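PDB 4MR0: plasmin and fibronectin-binding protein A from Streptococcus pneumoniae, which acts as a fibronectin-dependent adhesin and invasin on the bacterial surface and binds human fibronectin, plasmin, plasminogen and serum albumin. Local coordinates for residues A[388-393]-A[433-438]; A[464-469]-A[495-500]. All coordinates share one frame; numbering follows the deposited sequence.

Contact 1 (A[388-393]-A[433-438]); sequences LIKGNR and IAENIF
Asn436 and Asn392 lie side by side, their amide planes only 8° apart, and the polar bonding of this contact centres on them. Asn436 OD1 accepts twice: from Asn392 ND2 at 3.0 Å, lying in the carbonyl plane, and from the backbone N of Asn392 at 2.9 Å, tilted out of that plane. At the other end of the same amide, Asn436 ND2 donates to Ile389 O at 2.9 Å with a nearly straight N-H...O angle of 169°. Ile389 O therefore carries two donors that arrive from opposite faces of its carbonyl plane, Asn436 ND2 on one and Ala434 N on the other. With each end of its amide engaged, the rotation of the Asn436 group is fixed.

Backbone bonds flank this centre. Gly391 N donates to Ala434 O, and past the bend Ile437 N reaches Asn392 O at 2.8 Å. The bridges Ile389-Ile433, Lys390-Ala434 and Arg393-Ile437 are all parallel. The interruption between them falls at Gly391 and Glu435, both with positive phi, and there Gly391 CA sits 3.1 Å from Glu435 O in a CA-H...O contact.

The remaining side-chain contacts are lighter. Ile389 CD1 meets Ile433 CG1 at 4.1 Å, the two side chains lying side by side and pointing the same way. Lys390 runs beside Glu435 on the outer face, its CD 3.9 Å from Glu435 OE2, but the charged atoms do not touch: Lys390 NZ stays 5.3 Å from Glu435 OE1.

Strand 364-372 flanks 388-393, taking Asn392 ND2 on Ile366 O and giving Asn369 N to Asn392 OD1. Ile389 and Ile433 both pack on Val413 of strand 410-415, and strand 462-473 borders 433-438 on its other edge.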
loop_
_atom_site.group_PDB
_atom_site.type_symbol
_atom_site.label_atom_id
_atom_site.label_comp_id
_atom_site.label_asym_id
_atom_site.label_seq_id
_atom_site.Cartn_x
_atom_site.Cartn_y
_atom_site.Cartn_z
ATOM N N LEU A 388 10.216 5.625 -3.437
ATOM C CA LEU A 388 10.866 6.194 -2.270
ATOM C C LEU A 388 9.975 5.965 -1.058
ATOM O O LEU A 388 8.864 6.497 -0.977
ATOM C CB LEU A 388 11.123 7.696 -2.455
ATOM C CG LEU A 388 11.727 8.405 -1.229
ATOM C CD1 LEU A 388 13.063 7.752 -0.865
ATOM C CD2 LEU A 388 11.914 9.896 -1.518
ATOM N N ILE A 389 10.459 5.141 -0.136
ATOM C CA ILE A 389 9.754 4.826 1.102
ATOM C C ILE A 389 10.640 5.458 2.165
ATOM O O ILE A 389 11.660 4.882 2.562
ATOM C CB ILE A 389 9.676 3.308 1.305
ATOM C CG1 ILE A 389 8.941 2.680 0.115
ATOM C CG2 ILE A 389 8.958 2.997 2.610
ATOM C CD1 ILE A 389 9.244 1.210 -0.101
ATOM N N LYS A 390 10.241 6.639 2.627
ATOM C CA LYS A 390 11.058 7.389 3.572
ATOM C C LYS A 390 10.378 8.022 4.777
ATOM O O LYS A 390 9.271 8.570 4.681
ATOM C CB LYS A 390 11.800 8.466 2.779
ATOM C CG LYS A 390 12.642 9.424 3.595
ATOM C CD LYS A 390 13.601 10.159 2.673
ATOM C CE LYS A 390 13.513 11.663 2.843
ATOM N NZ LYS A 390 12.168 12.176 2.460
ATOM N N GLY A 391 11.069 7.942 5.914
ATOM C CA GLY A 391 10.577 8.536 7.146
ATOM C C GLY A 391 9.274 8.011 7.710
ATOM O O GLY A 391 8.579 8.730 8.436
ATOM N N ASN A 392 8.940 6.765 7.391
ATOM C CA ASN A 392 7.707 6.160 7.877
ATOM C C ASN A 392 7.953 5.422 9.189
ATOM O O ASN A 392 9.084 5.077 9.520
ATOM C CB ASN A 392 7.169 5.167 6.848
ATOM C CG ASN A 392 6.847 5.820 5.522
ATOM O OD1 ASN A 392 5.805 6.460 5.369
ATOM N ND2 ASN A 392 7.752 5.673 4.554
ATOM N N ARG A 393 6.881 5.193 9.936
ATOM C CA ARG A 393 6.964 4.464 11.191
ATOM C C ARG A 393 6.132 3.185 11.052
ATOM O O ARG A 393 4.925 3.241 10.815
ATOM C CB ARG A 393 6.429 5.325 12.335
ATOM C CG ARG A 393 6.201 4.556 13.617
ATOM C CD ARG A 393 5.779 5.483 14.738
ATOM N NE ARG A 393 5.346 4.737 15.915
ATOM C CZ ARG A 393 4.944 5.304 17.049
ATOM N NH1 ARG A 393 4.921 6.628 17.160
ATOM N NH2 ARG A 393 4.554 4.546 18.068
ATOM N N ILE A 433 14.643 2.719 0.334
ATOM C CA ILE A 433 13.990 2.514 1.619
ATOM C C ILE A 433 14.921 3.214 2.599
ATOM O O ILE A 433 15.961 2.673 2.976
ATOM C CB ILE A 433 13.900 1.009 1.937
ATOM C CG1 ILE A 433 13.080 0.315 0.844
ATOM C CG2 ILE A 433 13.253 0.789 3.289
ATOM C CD1 ILE A 433 13.169 -1.199 0.875
ATOM N N ALA A 434 14.548 4.417 3.016
ATOM C CA ALA A 434 15.419 5.188 3.889
ATOM C C ALA A 434 14.778 5.877 5.076
ATOM O O ALA A 434 13.623 6.285 5.028
ATOM C CB ALA A 434 16.143 6.227 3.055
ATOM N N GLU A 435 15.557 5.996 6.144
ATOM C CA GLU A 435 15.132 6.698 7.346
ATOM C C GLU A 435 13.771 6.312 7.922
ATOM O O GLU A 435 13.042 7.169 8.426
ATOM C CB GLU A 435 15.164 8.205 7.063
ATOM C CG GLU A 435 16.536 8.720 6.619
ATOM C CD GLU A 435 16.449 9.916 5.680
ATOM O OE1 GLU A 435 15.834 10.941 6.056
ATOM O OE2 GLU A 435 17.004 9.831 4.558
ATOM N N ASN A 436 13.427 5.032 7.849
ATOM C CA ASN A 436 12.161 4.556 8.402
ATOM C C ASN A 436 12.440 3.966 9.783
ATOM O O ASN A 436 13.545 3.491 10.044
ATOM C CB ASN A 436 11.555 3.468 7.508
ATOM C CG ASN A 436 11.232 3.966 6.116
ATOM O OD1 ASN A 436 10.239 4.660 5.911
ATOM N ND2 ASN A 436 12.080 3.627 5.154
ATOM N N ILE A 437 11.444 3.994 10.660
ATOM C CA ILE A 437 11.608 3.430 11.995
ATOM C C ILE A 437 10.684 2.226 12.116
ATOM O O ILE A 437 9.504 2.304 11.762
ATOM C CB ILE A 437 11.228 4.431 13.112
ATOM C CG1 ILE A 437 12.043 5.716 12.975
ATOM C CG2 ILE A 437 11.481 3.798 14.484
ATOM C CD1 ILE A 437 11.551 6.642 11.883
ATOM N N PHE A 438 11.224 1.111 12.598
ATOM C CA PHE A 438 10.426 -0.097 12.784
ATOM C C PHE A 438 10.456 -0.501 14.258
ATOM O O PHE A 438 11.530 -0.590 14.859
ATOM C CB PHE A 438 10.971 -1.267 11.950
ATOM C CG PHE A 438 11.064 -0.992 10.471
ATOM C CD1 PHE A 438 12.078 -0.187 9.958
ATOM C CD2 PHE A 438 10.151 -1.562 9.589
ATOM C CE1 PHE A 438 12.191 0.039 8.585
ATOM C CE2 PHE A 438 10.254 -1.344 8.214
ATOM C CZ PHE A 438 11.273 -0.541 7.711
#

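Contact 2 (A[464-469]-A[495-500]); sequences ITVTKN and SENSIF
Parallel pairing of two successive coils joins Thr467 to Ser495, and at the bend an asparagine side chain joins Asn497 to Asn469, in the C-terminal half of the modelled chain, linking the fourth PbH1 repeat, which holds 464-469, to the fifth, which holds 495-500. One bridge, Thr467-Ser495, has its CA atoms 4.9 Å apart, and it is bracketed by Ser495 N to Val466 O and by Lys468 N to Ser495 O, the latter at 3.1 Å. Beyond the bend the pairing resumes with Ser498 N donating to Asn469 O.

The bend itself is made by Lys468 and Glu496, whose phi values of 48° and 51° turn both backbones alike. Lys468 CA then lies 3.2 Å from Glu496 O in a CA-H...O contact. Such stacked turns, each followed by an inward asparagine, belong to the right-handed parallel beta-helix, the architecture of the pectate lyase-like clan to which part of this chain is assigned; rows of asparagines are well known at bends of that fold.

Here Asn497 performs the bridging. Asn497 ND2 donates to Val466 O at 2.8 Å, standing above that carbonyl's plane while Ser495 N comes from the opposite face. Asn497 OD1 takes the backbone N of Asn469 at 3.0 Å. The side chains of Val466 and Asn497 cross at about a right angle, with Val466 CG1 3.8 Å from Asn497 OD1.

On the solvent side Lys468 and Glu496 run alongside each other with extended chains. Lys468 CE approaches Glu496 OE1 at 3.6 Å, yet Lys468 NZ is 4.5 Å from that oxygen, too far for a salt bridge. On the far flank, Asn520 OD1 accepts from Asn497 N, and Ser495 OG is bonded to Leu518 N, so the next coil grips 495-500 in turn.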
loop_
_atom_site.group_PDB
_atom_site.type_symbol
_atom_site.label_atom_id
_atom_site.label_comp_id
_atom_site.label_asym_id
_atom_site.label_seq_id
_atom_site.Cartn_x
_atom_site.Cartn_y
_atom_site.Cartn_z
ATOM N N ILE A 464 18.747 -1.013 -5.655
ATOM C CA ILE A 464 18.034 -1.106 -4.393
ATOM C C ILE A 464 18.888 -0.431 -3.326
ATOM O O ILE A 464 20.069 -0.752 -3.189
ATOM C CB ILE A 464 17.834 -2.584 -3.979
ATOM C CG1 ILE A 464 17.112 -3.355 -5.091
ATOM C CG2 ILE A 464 17.071 -2.650 -2.668
ATOM C CD1 ILE A 464 15.758 -2.772 -5.488
ATOM N N THR A 465 18.291 0.484 -2.569
ATOM C CA THR A 465 19.010 1.196 -1.515
ATOM C C THR A 465 18.258 1.131 -0.192
ATOM O O THR A 465 17.088 1.520 -0.110
ATOM C CB THR A 465 19.213 2.689 -1.881
ATOM O OG1 THR A 465 20.029 2.790 -3.054
ATOM C CG2 THR A 465 19.886 3.445 -0.735
ATOM N N VAL A 466 18.935 0.633 0.839
ATOM C CA VAL A 466 18.358 0.533 2.175
ATOM C C VAL A 466 19.325 1.282 3.088
ATOM O O VAL A 466 20.381 0.750 3.467
ATOM C CB VAL A 466 18.241 -0.934 2.635
ATOM C CG1 VAL A 466 17.592 -0.989 4.007
ATOM C CG2 VAL A 466 17.420 -1.742 1.621
ATOM N N THR A 467 18.961 2.510 3.446
ATOM C CA THR A 467 19.842 3.342 4.260
ATOM C C THR A 467 19.214 4.061 5.442
ATOM O O THR A 467 18.051 4.457 5.403
ATOM C CB THR A 467 20.495 4.434 3.395
ATOM O OG1 THR A 467 19.459 5.202 2.762
ATOM C CG2 THR A 467 21.391 3.824 2.334
ATOM N N LYS A 468 20.025 4.248 6.481
ATOM C CA LYS A 468 19.626 4.967 7.681
ATOM C C LYS A 468 18.296 4.592 8.314
ATOM O O LYS A 468 17.640 5.430 8.924
ATOM C CB LYS A 468 19.662 6.474 7.406
ATOM C CG LYS A 468 21.082 7.001 7.182
ATOM C CD LYS A 468 21.137 8.517 7.052
ATOM C CE LYS A 468 22.595 8.993 6.998
ATOM N NZ LYS A 468 22.731 10.471 6.805
ATOM N N ASN A 469 17.896 3.336 8.173
ATOM C CA ASN A 469 16.665 2.884 8.792
ATOM C C ASN A 469 16.997 2.452 10.216
ATOM O O ASN A 469 18.124 2.029 10.501
ATOM C CB ASN A 469 16.077 1.699 8.030
ATOM C CG ASN A 469 15.697 2.052 6.616
ATOM O OD1 ASN A 469 16.469 1.846 5.681
ATOM N ND2 ASN A 469 14.506 2.598 6.452
ATOM N N SER A 495 23.369 0.562 3.874
ATOM C CA SER A 495 24.298 1.293 4.729
ATOM C C SER A 495 23.699 2.154 5.821
ATOM O O SER A 495 22.573 2.630 5.719
ATOM C CB SER A 495 25.192 2.177 3.859
ATOM O OG SER A 495 25.824 1.422 2.847
ATOM N N GLU A 496 24.489 2.351 6.871
ATOM C CA GLU A 496 24.113 3.168 8.015
ATOM C C GLU A 496 22.770 2.857 8.663
ATOM O O GLU A 496 22.111 3.742 9.217
ATOM C CB GLU A 496 24.193 4.645 7.627
ATOM C CG GLU A 496 25.613 5.057 7.254
ATOM C CD GLU A 496 25.732 6.517 6.875
ATOM O OE1 GLU A 496 25.289 6.894 5.767
ATOM O OE2 GLU A 496 26.268 7.291 7.694
ATOM N N ASN A 497 22.372 1.592 8.611
ATOM C CA ASN A 497 21.130 1.181 9.234
ATOM C C ASN A 497 21.461 0.790 10.676
ATOM O O ASN A 497 22.559 0.296 10.952
ATOM C CB ASN A 497 20.530 -0.015 8.484
ATOM C CG ASN A 497 20.124 0.330 7.056
ATOM O OD1 ASN A 497 19.127 1.015 6.831
ATOM N ND2 ASN A 497 20.902 -0.141 6.086
ATOM N N SER A 498 20.523 1.030 11.591
ATOM C CA SER A 498 20.706 0.678 12.997
ATOM C C SER A 498 19.707 -0.417 13.369
ATOM O O SER A 498 18.496 -0.239 13.231
ATOM C CB SER A 498 20.486 1.896 13.904
ATOM O OG SER A 498 21.520 2.853 13.757
ATOM N N ILE A 499 20.217 -1.550 13.840
ATOM C CA ILE A 499 19.363 -2.666 14.221
ATOM C C ILE A 499 19.508 -3.032 15.700
ATOM O O ILE A 499 20.570 -3.485 16.134
ATOM C CB ILE A 499 19.677 -3.907 13.365
ATOM C CG1 ILE A 499 19.557 -3.548 11.881
ATOM C CG2 ILE A 499 18.722 -5.038 13.719
ATOM C CD1 ILE A 499 19.875 -4.687 10.939
ATOM N N PHE A 500 18.434 -2.837 16.464
ATOM C CA PHE A 500 18.436 -3.149 17.895
ATOM C C PHE A 500 17.603 -4.391 18.208
ATOM O O PHE A 500 16.372 -4.317 18.248
ATOM C CB PHE A 500 17.859 -1.991 18.718
ATOM C CG PHE A 500 18.620 -0.701 18.602
ATOM C CD1 PHE A 500 18.508 0.092 17.464
ATOM C CD2 PHE A 500 19.420 -0.256 19.655
ATOM C CE1 PHE A 500 19.186 1.314 17.375
ATOM C CE2 PHE A 500 20.100 0.960 19.575
ATOM C CZ PHE A 500 19.980 1.748 18.433
#

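Overall arrangement
From the N terminus, the chain passes through 388-393, runs 39 residues through strand 410-415 and returns as 433-438, which closes contact 1. Only afterwards does contact 2 open at 464-469, to be closed by 495-500 after 25 more residues, with strand 483-486 on the way. The two loops are thus in series, neither nested nor crossed. Their centres are 10 Å apart, and the inner segments 433-438 and 464-469 are themselves neighbours: Ile433 N lies 2.8 Å from Thr465 O, a probable hydrogen bond. Strands 387-396, 431-440, 462-473 and 490-500 consequently form four successive rungs along one side of the solenoid.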